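Local coordinates for protein deferrochelatase (Vibrio cholerae, PDB 5DE0) that binds heme b and, as a member of the dye-decolorizing (DyP-type) peroxidase family, probably acts as a peroxidase, at residues Met72-Leu78 with Phe168-Tyr173; Lys6-Ile11 with Ala291-Leu297; Arg178-Leu183 with Asp244-Leu248. All coordinates share one frame; numbering follows the deposited sequence.

Contact 1. Residues Met72-Leu78 with Phe168-Tyr173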
loop_
_atom_site.group_PDB
_atom_site.type_symbol
_atom_site.label_atom_id
_atom_site.label_comp_id
_atom_site.label_asym_id
_atom_site.label_seq_id
_atom_site.Cartn_x
_atom_site.Cartn_y
_atom_site.Cartn_z
ATOM N N MET B 72 14.331 32.445 -8.372
ATOM C CA MET B 72 15.505 31.752 -8.885
ATOM C C MET B 72 15.280 31.297 -10.325
ATOM O O MET B 72 14.224 30.766 -10.663
ATOM C CB MET B 72 15.852 30.556 -7.990
ATOM C CG MET B 72 16.786 29.535 -8.628
ATOM S SD MET B 72 18.375 30.219 -9.149
ATOM C CE MET B 72 19.002 30.850 -7.594
ATOM N N ALA B 73 16.277 31.534 -11.171
ATOM C CA ALA B 73 16.230 31.097 -12.564
ATOM C C ALA B 73 16.086 29.579 -12.658
ATOM O O ALA B 73 16.573 28.846 -11.800
ATOM C CB ALA B 73 17.474 31.554 -13.307
ATOM N N SER B 74 15.409 29.117 -13.703
ATOM C CA SER B 74 15.187 27.694 -13.891
ATOM C C SER B 74 16.450 27.015 -14.406
ATOM O O SER B 74 17.274 27.651 -15.063
ATOM C CB SER B 74 14.026 27.451 -14.854
ATOM O OG SER B 74 14.449 27.583 -16.198
ATOM N N PRO B 75 16.608 25.715 -14.092
ATOM C CA PRO B 75 17.706 24.904 -14.629
ATOM C C PRO B 75 17.705 24.920 -16.151
ATOM O O PRO B 75 16.631 24.860 -16.756
ATOM C CB PRO B 75 17.401 23.497 -14.097
ATOM C CG PRO B 75 16.577 23.735 -12.874
ATOM C CD PRO B 75 15.749 24.932 -13.184
ATOM N N PRO B 76 18.897 25.012 -16.761
ATOM C CA PRO B 76 19.074 25.144 -18.213
ATOM C C PRO B 76 18.330 24.085 -19.028
ATOM O O PRO B 76 17.783 24.399 -20.088
ATOM C CB PRO B 76 20.590 24.987 -18.394
ATOM C CG PRO B 76 21.175 25.456 -17.110
ATOM C CD PRO B 76 20.186 25.008 -16.047
ATOM N N GLU B 77 18.303 22.850 -18.533
ATOM C CA GLU B 77 17.748 21.733 -19.294
ATOM C C GLU B 77 16.328 21.353 -18.871
ATOM O O GLU B 77 15.716 20.462 -19.462
ATOM C CB GLU B 77 18.659 20.509 -19.167
ATOM C CG GLU B 77 20.124 20.786 -19.456
ATOM C CD GLU B 77 20.967 19.528 -19.409
ATOM O OE1 GLU B 77 20.503 18.483 -19.907
ATOM O OE2 GLU B 77 22.088 19.583 -18.862
ATOM N N LEU B 78 15.804 22.019 -17.846
ATOM C CA LEU B 78 14.470 21.701 -17.342
ATOM C C LEU B 78 13.384 22.082 -18.346
ATOM O O LEU B 78 13.240 23.249 -18.707
ATOM C CB LEU B 78 14.217 22.404 -16.004
ATOM C CG LEU B 78 12.860 22.137 -15.343
ATOM C CD1 LEU B 78 12.646 20.647 -15.112
ATOM C CD2 LEU B 78 12.743 22.900 -14.032
ATOM N N PHE B 168 23.212 25.494 -9.658
ATOM C CA PHE B 168 22.380 24.315 -9.434
ATOM C C PHE B 168 23.188 23.102 -8.975
ATOM O O PHE B 168 22.679 21.980 -8.956
ATOM C CB PHE B 168 21.596 23.967 -10.707
ATOM C CG PHE B 168 20.734 25.090 -11.216
ATOM C CD1 PHE B 168 19.488 25.331 -10.662
ATOM C CD2 PHE B 168 21.169 25.903 -12.253
ATOM C CE1 PHE B 168 18.692 26.364 -11.129
ATOM C CE2 PHE B 168 20.377 26.936 -12.723
ATOM C CZ PHE B 168 19.139 27.165 -12.161
ATOM N N ALA B 169 24.445 23.335 -8.608
ATOM C CA ALA B 169 25.319 22.268 -8.123
ATOM C C ALA B 169 24.735 21.598 -6.883
ATOM O O ALA B 169 24.354 22.269 -5.919
ATOM C CB ALA B 169 26.706 22.811 -7.819
ATOM N N GLY B 170 24.658 20.271 -6.918
ATOM C CA GLY B 170 24.053 19.519 -5.836
ATOM C C GLY B 170 22.609 19.195 -6.158
ATOM O O GLY B 170 21.971 18.391 -5.468
ATOM N N GLY B 171 22.090 19.829 -7.206
ATOM C CA GLY B 171 20.750 19.545 -7.681
ATOM C C GLY B 171 20.756 18.398 -8.673
ATOM O O GLY B 171 21.819 17.957 -9.116
ATOM N N SER B 172 19.571 17.915 -9.032
ATOM C CA SER B 172 19.465 16.761 -9.913
ATOM C C SER B 172 18.188 16.791 -10.745
ATOM O O SER B 172 17.126 17.174 -10.253
ATOM C CB SER B 172 19.529 15.469 -9.092
ATOM O OG SER B 172 19.443 14.327 -9.922
ATOM N N TYR B 173 18.296 16.385 -12.008
ATOM C CA TYR B 173 17.126 16.288 -12.877
ATOM C C TYR B 173 16.372 14.993 -12.606
ATOM O O TYR B 173 16.981 13.947 -12.391
ATOM C CB TYR B 173 17.531 16.374 -14.349
ATOM C CG TYR B 173 18.027 17.740 -14.763
ATOM C CD1 TYR B 173 17.142 18.721 -15.195
ATOM C CD2 TYR B 173 19.380 18.052 -14.719
ATOM C CE1 TYR B 173 17.592 19.974 -15.574
ATOM C CE2 TYR B 173 19.839 19.302 -15.094
ATOM C CZ TYR B 173 18.941 20.258 -15.521
ATOM O OH TYR B 173 19.395 21.501 -15.894
#
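F168 reaches into the bend made by A73 to P76. Start at its CB: chi1 of -57° sets CG anti to the carbonyl carbon and sends the ring toward the loop. Over one face sits P75 CA, 3.9 Å from the centroid of the F168 ring and 21° off its normal, a CH-pi contact. Both prolines lie on that side of the ring, P75 CG 3.8 Å from F168 CE1 and P76 CD 3.8 Å from F168 CE2. The sulfur of M72 comes in obliquely, its SD 5.1 Å from that same F168 centroid, as a Met-aromatic contact. At the tip, CZ of F168 meets A73 O edge-on at 3.1 Å; that carbonyl also accepts from W67 NE1. This joins a loop of the N-terminal family region to the type II turn F168-G171, which leads into strand 172-181 of the C-terminal sheet. A few residues on, Y173 points its hydroxyl at the type I turn P75-L78: its OH accepts from E77 N at 3.2 Å (157° at the hydrogen), and P75 CB lies 3.3 Å from the Y173 OH. E77 crosses Y173 at about a right angle, and its OE1 is hydrogen-bonded to T255 OG1.

Contact 2. Residues Lys6-Ile11 with Ala291-Leu297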
loop_
_atom_site.group_PDB
_atom_site.type_symbol
_atom_site.label_atom_id
_atom_site.label_comp_id
_atom_site.label_asym_id
_atom_site.label_seq_id
_atom_site.Cartn_x
_atom_site.Cartn_y
_atom_site.Cartn_z
ATOM N N LYS B 6 25.415 20.010 -1.297
ATOM C CA LYS B 6 24.665 18.950 -0.629
ATOM C C LYS B 6 23.331 18.665 -1.307
ATOM O O LYS B 6 22.452 19.525 -1.365
ATOM C CB LYS B 6 24.419 19.307 0.837
ATOM C CG LYS B 6 25.584 19.016 1.760
ATOM C CD LYS B 6 25.182 19.225 3.207
ATOM C CE LYS B 6 26.279 18.766 4.150
ATOM N NZ LYS B 6 26.610 17.329 3.943
ATOM N N SER B 7 23.186 17.446 -1.812
ATOM C CA SER B 7 21.933 16.996 -2.402
ATOM C C SER B 7 20.911 16.657 -1.321
ATOM O O SER B 7 21.262 16.496 -0.149
ATOM C CB SER B 7 22.172 15.777 -3.292
ATOM O OG SER B 7 22.798 14.735 -2.562
ATOM N N GLN B 8 19.647 16.544 -1.715
ATOM C CA GLN B 8 18.605 16.125 -0.784
ATOM C C GLN B 8 18.774 14.639 -0.470
ATOM O O GLN B 8 19.183 13.856 -1.328
ATOM C CB GLN B 8 17.214 16.430 -1.351
ATOM C CG GLN B 8 16.987 17.922 -1.598
ATOM C CD GLN B 8 15.563 18.262 -2.005
ATOM O OE1 GLN B 8 14.619 18.034 -1.251
ATOM N NE2 GLN B 8 15.406 18.824 -3.199
ATOM N N THR B 9 18.459 14.267 0.767
ATOM C CA THR B 9 18.856 12.977 1.333
ATOM C C THR B 9 18.349 11.727 0.611
ATOM O O THR B 9 18.862 10.635 0.839
ATOM C CB THR B 9 18.398 12.874 2.797
ATOM O OG1 THR B 9 16.971 12.989 2.862
ATOM C CG2 THR B 9 19.036 13.972 3.636
ATOM N N ALA B 10 17.349 11.875 -0.252
ATOM C CA ALA B 10 16.736 10.708 -0.884
ATOM C C ALA B 10 17.505 10.213 -2.109
ATOM O O ALA B 10 17.406 9.043 -2.473
ATOM C CB ALA B 10 15.293 11.019 -1.267
ATOM N N ILE B 11 18.278 11.098 -2.727
ATOM C CA ILE B 11 18.864 10.830 -4.039
ATOM C C ILE B 11 20.044 9.855 -4.022
ATOM O O ILE B 11 19.995 8.799 -4.654
ATOM C CB ILE B 11 19.326 12.142 -4.701
ATOM C CG1 ILE B 11 18.167 13.141 -4.752
ATOM C CG2 ILE B 11 19.865 11.877 -6.096
ATOM C CD1 ILE B 11 18.529 14.468 -5.373
ATOM N N ALA B 291 15.237 18.483 -8.787
ATOM C CA ALA B 291 15.384 18.494 -7.342
ATOM C C ALA B 291 16.609 19.313 -6.973
ATOM O O ALA B 291 17.738 18.875 -7.179
ATOM C CB ALA B 291 15.494 17.082 -6.798
ATOM N N PRO B 292 16.388 20.515 -6.420
ATOM C CA PRO B 292 17.516 21.389 -6.089
ATOM C C PRO B 292 18.295 20.871 -4.886
ATOM O O PRO B 292 17.842 19.941 -4.216
ATOM C CB PRO B 292 16.841 22.725 -5.770
ATOM C CG PRO B 292 15.501 22.339 -5.253
ATOM C CD PRO B 292 15.098 21.104 -6.016
ATOM N N SER B 293 19.457 21.460 -4.627
ATOM C CA SER B 293 20.211 21.169 -3.416
ATOM C C SER B 293 19.400 21.581 -2.189
ATOM O O SER B 293 18.387 22.273 -2.311
ATOM C CB SER B 293 21.557 21.891 -3.437
ATOM O OG SER B 293 21.373 23.278 -3.654
ATOM N N GLN B 294 19.841 21.151 -1.013
ATOM C CA GLN B 294 19.140 21.486 0.221
ATOM C C GLN B 294 19.119 22.994 0.444
ATOM O O GLN B 294 18.122 23.550 0.908
ATOM C CB GLN B 294 19.791 20.792 1.416
ATOM C CG GLN B 294 19.953 19.291 1.260
ATOM C CD GLN B 294 20.382 18.623 2.550
ATOM O OE1 GLN B 294 20.167 19.157 3.638
ATOM N NE2 GLN B 294 20.995 17.451 2.437
ATOM N N VAL B 295 20.225 23.648 0.101
ATOM C CA VAL B 295 20.358 25.088 0.283
ATOM C C VAL B 295 19.400 25.861 -0.618
ATOM O O VAL B 295 18.656 26.720 -0.148
ATOM C CB VAL B 295 21.798 25.561 0.008
ATOM C CG1 VAL B 295 21.884 27.078 0.074
ATOM C CG2 VAL B 295 22.761 24.927 1.000
ATOM N N MET B 296 19.419 25.550 -1.911
ATOM C CA MET B 296 18.554 26.233 -2.867
ATOM C C MET B 296 17.083 26.034 -2.519
ATOM O O MET B 296 16.281 26.959 -2.642
ATOM C CB MET B 296 18.828 25.747 -4.293
ATOM C CG MET B 296 17.852 26.303 -5.321
ATOM S SD MET B 296 18.306 25.950 -7.029
ATOM C CE MET B 296 19.791 26.935 -7.196
ATOM N N LEU B 297 16.739 24.830 -2.072
ATOM C CA LEU B 297 15.372 24.515 -1.671
ATOM C C LEU B 297 14.881 25.463 -0.579
ATOM O O LEU B 297 13.736 25.909 -0.600
ATOM C CB LEU B 297 15.275 23.065 -1.189
ATOM C CG LEU B 297 13.910 22.620 -0.654
ATOM C CD1 LEU B 297 12.838 22.773 -1.722
ATOM C CD2 LEU B 297 13.967 21.185 -0.146
HETATM O O HOH W 1 19.344 17.924 -4.456
#
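S7 O takes the shortest sound polar bond here: NE2 of Q294 donates to it at 2.8 Å, nearly straight at 172°. S7 O lies in the plane of the Q294 amide, though the donor itself is tilted from the S7 carbonyl plane. Chi1 of -53° puts CG of Q294 anti to its carbonyl carbon, and from there the chain extends along the loop, CG passing 3.4 Å from S7 O before the amide arrives. One residue back, the same glutamine's backbone is used: Q294 N donates to K6 O at 3.1 Å, almost in line with that carbonyl. Q294 therefore holds two successive carbonyls of the N-terminal loop, one with its backbone and one with its side chain.

Q8 donates in the reverse direction, from the loop to P292. Its NE2 bonds to P292 O at 2.9 Å, a more bent bond (152°), with the oxygen tilted out of the Q8 amide plane. The Q8 side chain crosses that of L297 at about a right angle, CD2 of L297 lying 3.4 Å from Q8 OE1. That OE1 is bonded to V60 N, so one buried amide spans from the strand 57-62 to the chain just ahead of the last helix, and the two bonds fix its rotation. A water also accepts from Q8 N at 3.1 Å. Farther along, I11 CD1 packs on A291 CB with 4.3 Å between them.

S293 is the N-cap of helix 294-299, its OG accepting a weak bond from M296 N. Separately, K6 O accepts from the first-turn amide of Q294, so that the start of the chain is joined to the N-capped end of its C-terminal helix.

Contact 3. Residues Arg178-Leu183 with Asp244-Leu248. With HEM (protoporphyrin IX containing Fe), chain F.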
loop_
_atom_site.group_PDB
_atom_site.type_symbol
_atom_site.label_atom_id
_atom_site.label_comp_id
_atom_site.label_asym_id
_atom_site.label_seq_id
_atom_site.Cartn_x
_atom_site.Cartn_y
_atom_site.Cartn_z
ATOM N N ARG B 178 4.716 6.179 -13.955
ATOM C CA ARG B 178 4.040 5.054 -13.324
ATOM C C ARG B 178 3.606 4.052 -14.381
ATOM O O ARG B 178 2.784 4.360 -15.243
ATOM C CB ARG B 178 2.831 5.512 -12.506
ATOM C CG ARG B 178 2.171 4.373 -11.751
ATOM C CD ARG B 178 1.371 4.855 -10.553
ATOM N NE ARG B 178 0.116 5.495 -10.932
ATOM C CZ ARG B 178 -0.985 4.833 -11.269
ATOM N NH1 ARG B 178 -0.984 3.507 -11.289
ATOM N NH2 ARG B 178 -2.086 5.496 -11.597
ATOM N N PHE B 179 4.166 2.849 -14.311
ATOM C CA PHE B 179 3.840 1.810 -15.277
ATOM C C PHE B 179 2.819 0.817 -14.734
ATOM O O PHE B 179 2.870 0.431 -13.565
ATOM C CB PHE B 179 5.108 1.072 -15.709
ATOM C CG PHE B 179 5.913 1.813 -16.732
ATOM C CD1 PHE B 179 6.922 2.676 -16.346
ATOM C CD2 PHE B 179 5.654 1.649 -18.082
ATOM C CE1 PHE B 179 7.659 3.360 -17.288
ATOM C CE2 PHE B 179 6.387 2.330 -19.028
ATOM C CZ PHE B 179 7.391 3.186 -18.633
ATOM N N VAL B 180 1.888 0.416 -15.593
ATOM C CA VAL B 180 0.913 -0.611 -15.252
ATOM C C VAL B 180 1.209 -1.871 -16.058
ATOM O O VAL B 180 1.263 -1.832 -17.289
ATOM C CB VAL B 180 -0.527 -0.146 -15.520
ATOM C CG1 VAL B 180 -1.519 -1.228 -15.116
ATOM C CG2 VAL B 180 -0.813 1.148 -14.777
ATOM N N HIS B 181 1.403 -2.985 -15.359
ATOM C CA HIS B 181 1.843 -4.224 -15.993
ATOM C C HIS B 181 0.689 -5.111 -16.455
ATOM O O HIS B 181 -0.371 -5.153 -15.834
ATOM C CB HIS B 181 2.738 -5.017 -15.035
ATOM C CG HIS B 181 4.098 -4.421 -14.845
ATOM N ND1 HIS B 181 4.482 -3.238 -15.438
ATOM C CD2 HIS B 181 5.166 -4.848 -14.130
ATOM C CE1 HIS B 181 5.727 -2.961 -15.096
ATOM N NE2 HIS B 181 6.165 -3.921 -14.302
ATOM N N ASN B 182 0.917 -5.816 -17.560
ATOM C CA ASN B 182 0.017 -6.866 -18.016
ATOM C C ASN B 182 0.663 -8.218 -17.735
ATOM O O ASN B 182 1.249 -8.834 -18.626
ATOM C CB ASN B 182 -0.294 -6.713 -19.507
ATOM C CG ASN B 182 -1.417 -7.627 -19.975
ATOM O OD1 ASN B 182 -1.722 -8.639 -19.342
ATOM N ND2 ASN B 182 -2.036 -7.273 -21.096
ATOM N N LEU B 183 0.562 -8.667 -16.491
ATOM C CA LEU B 183 1.220 -9.899 -16.057
ATOM C C LEU B 183 0.772 -11.178 -16.787
ATOM O O LEU B 183 1.617 -12.021 -17.093
ATOM C CB LEU B 183 1.036 -10.081 -14.548
ATOM C CG LEU B 183 1.750 -9.050 -13.672
ATOM C CD1 LEU B 183 1.643 -9.424 -12.206
ATOM C CD2 LEU B 183 3.207 -8.909 -14.085
ATOM N N ASP B 244 -4.305 -1.483 -10.283
ATOM C CA ASP B 244 -3.048 -1.187 -10.957
ATOM C C ASP B 244 -1.875 -1.791 -10.196
ATOM O O ASP B 244 -1.781 -1.660 -8.978
ATOM C CB ASP B 244 -2.842 0.323 -11.104
ATOM C CG ASP B 244 -3.712 0.931 -12.185
ATOM O OD1 ASP B 244 -4.391 0.170 -12.905
ATOM O OD2 ASP B 244 -3.704 2.173 -12.323
ATOM N N HIS B 245 -0.989 -2.463 -10.919
ATOM C CA HIS B 245 0.256 -2.939 -10.338
ATOM C C HIS B 245 1.350 -2.939 -11.394
ATOM O O HIS B 245 1.094 -3.192 -12.571
ATOM C CB HIS B 245 0.087 -4.336 -9.731
ATOM C CG HIS B 245 -0.490 -5.345 -10.675
ATOM N ND1 HIS B 245 -1.832 -5.661 -10.700
ATOM C CD2 HIS B 245 0.095 -6.116 -11.621
ATOM C CE1 HIS B 245 -2.049 -6.580 -11.625
ATOM N NE2 HIS B 245 -0.896 -6.874 -12.198
ATOM N N GLY B 246 2.570 -2.639 -10.965
ATOM C CA GLY B 246 3.697 -2.582 -11.871
ATOM C C GLY B 246 4.878 -1.876 -11.242
ATOM O O GLY B 246 5.254 -2.166 -10.104
ATOM N N LEU B 247 5.457 -0.936 -11.977
ATOM C CA LEU B 247 6.650 -0.244 -11.517
ATOM C C LEU B 247 6.478 1.267 -11.532
ATOM O O LEU B 247 6.091 1.851 -12.545
ATOM C CB LEU B 247 7.854 -0.633 -12.378
ATOM C CG LEU B 247 9.193 -0.004 -11.993
ATOM C CD1 LEU B 247 9.695 -0.569 -10.673
ATOM C CD2 LEU B 247 10.222 -0.210 -13.097
ATOM N N LEU B 248 6.758 1.899 -10.398
ATOM C CA LEU B 248 6.861 3.346 -10.363
ATOM C C LEU B 248 8.284 3.697 -10.740
ATOM O O LEU B 248 9.176 3.686 -9.894
ATOM C CB LEU B 248 6.506 3.907 -8.983
ATOM C CG LEU B 248 6.213 5.411 -8.876
ATOM C CD1 LEU B 248 7.454 6.288 -9.037
ATOM C CD2 LEU B 248 5.153 5.818 -9.880
HETATM C CHA HEM F . 17.947 -1.670 -16.785
HETATM C CHB HEM F . 16.460 2.839 -17.775
HETATM C CHC HEM F . 11.818 1.399 -17.563
HETATM C CHD HEM F . 13.306 -2.840 -15.737
HETATM C C1A HEM F . 17.952 -0.324 -17.075
HETATM C C2A HEM F . 19.124 0.512 -17.250
HETATM C C3A HEM F . 18.712 1.755 -17.520
HETATM C C4A HEM F . 17.265 1.752 -17.528
HETATM C CMA HEM F . 19.603 2.989 -17.781
HETATM C CAA HEM F . 20.590 0.037 -17.142
HETATM C CBA HEM F . 21.163 -0.106 -18.551
HETATM C CGA HEM F . 22.533 -0.723 -18.488
HETATM O O1A HEM F . 22.622 -1.967 -18.333
HETATM O O2A HEM F . 23.531 0.033 -18.599
HETATM C C1B HEM F . 15.088 2.819 -17.887
HETATM C C2B HEM F . 14.275 3.894 -18.410
HETATM C C3B HEM F . 12.997 3.520 -18.355
HETATM C C4B HEM F . 12.941 2.173 -17.797
HETATM C CMB HEM F . 14.791 5.254 -18.932
HETATM C CAB HEM F . 11.838 4.424 -18.831
HETATM C CBB HEM F . 10.561 4.064 -18.723
HETATM C C1C HEM F . 11.804 0.132 -17.016
HETATM C C2C HEM F . 10.628 -0.653 -16.687
HETATM C C3C HEM F . 11.048 -1.827 -16.178
HETATM C C4C HEM F . 12.498 -1.816 -16.180
HETATM C CMC HEM F . 9.176 -0.164 -16.900
HETATM C CAC HEM F . 10.242 -3.047 -15.664
HETATM C CBC HEM F . 8.914 -3.173 -15.743
HETATM C C1D HEM F . 14.661 -2.977 -15.954
HETATM C C2D HEM F . 15.402 -4.213 -15.851
HETATM C C3D HEM F . 16.856 -3.848 -16.176
HETATM C C4D HEM F . 16.846 -2.427 -16.445
HETATM C CMD HEM F . 14.854 -5.610 -15.489
HETATM C CAD HEM F . 18.066 -4.803 -16.215
HETATM C CBD HEM F . 18.695 -4.929 -14.832
HETATM C CGD HEM F . 19.265 -3.603 -14.403
HETATM O O1D HEM F . 18.586 -2.881 -13.628
HETATM O O2D HEM F . 20.400 -3.265 -14.829
HETATM N NA HEM F . 16.835 0.468 -17.253
HETATM N NB HEM F . 14.243 1.786 -17.525
HETATM N NC HEM F . 12.924 -0.611 -16.695
HETATM N ND HEM F . 15.543 -1.959 -16.304
HETATM FE FE HEM F . 14.886 -0.126 -17.020
HETATM O O HOH W 2 -1.167 -7.654 -14.737
#
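The CA of G246 sits over the middle of the H181 imidazole, 3.5 Å from the ring centroid and only 9° off the normal, a CH-pi contact made by bare backbone. The chain turns a corner at this glycine, whose CA packs closely against the H181 ring and also makes a CA-H...O contact with F179 O. The ring is held from both nitrogens: ND1 is bonded to T281 OG1 and NE2 to D141 OD2. NE2 of H181 also comes within 3.2 Å of the heme vinyl carbon CBC, so this histidine meets the rim of the porphyrin, well away from its iron.

The two segments meet in the antiparallel sheet of the C-terminal half, where strand 172-181 lies next to 247-253 in a ferredoxin-like order. F179 and L247 form the hydrogen-bonded pair, F179 N donating to L247 O at 2.8 Å and the return bond being weak; the neighbouring pair R178 and L248 is non-hydrogen-bonded. Beyond the corner, H181 N still reaches H245 O at 2.8 Å, in the carbonyl plane.

The side chains of F179 and L247 touch the heme. Its methyl CMC lies over one face of the F179 ring, and CD2 of L247 is 3.6 Å from the heme carbon C3C.

Away from the heme, R178 crosses D244 at about a right angle. The chain, bent at chi3 (74°), brings NH1 to OD2 of D244 at 3.2 Å, a salt bridge on the anti side of the carboxylate, somewhat out of its plane, while OD2 lies in the guanidinium plane; NE of R178 has a second acid, D129. CB of R178 packs on L248 CD2. At the far end a water links H181 O and L183 N to H245 NE2, while CD1 of L183 lies 3.6 Å from that NE2 atom.

From the N terminus, contact 2 joins the loop 6-11 to 291-297 at the start of helix 294-299, closing a loop of nearly the whole chain, with the other two contacts inside. Contact 1 opens at 72-78, in the loop after helix 64-67, and closes at 168-173, joining the N-terminal half to the start of strand 172-181. Contact 3 begins at the far end of that strand and closes at 244-248, within the C-terminal sheet at the heme; the two run in series. Contacts 1 and 2 touch, S172 O lying 2.7 Å from A291 N in a probable hydrogen bond, whereas contact 3 sits across the chain's centre, about 12 Å from contact 2 at the nearest atoms.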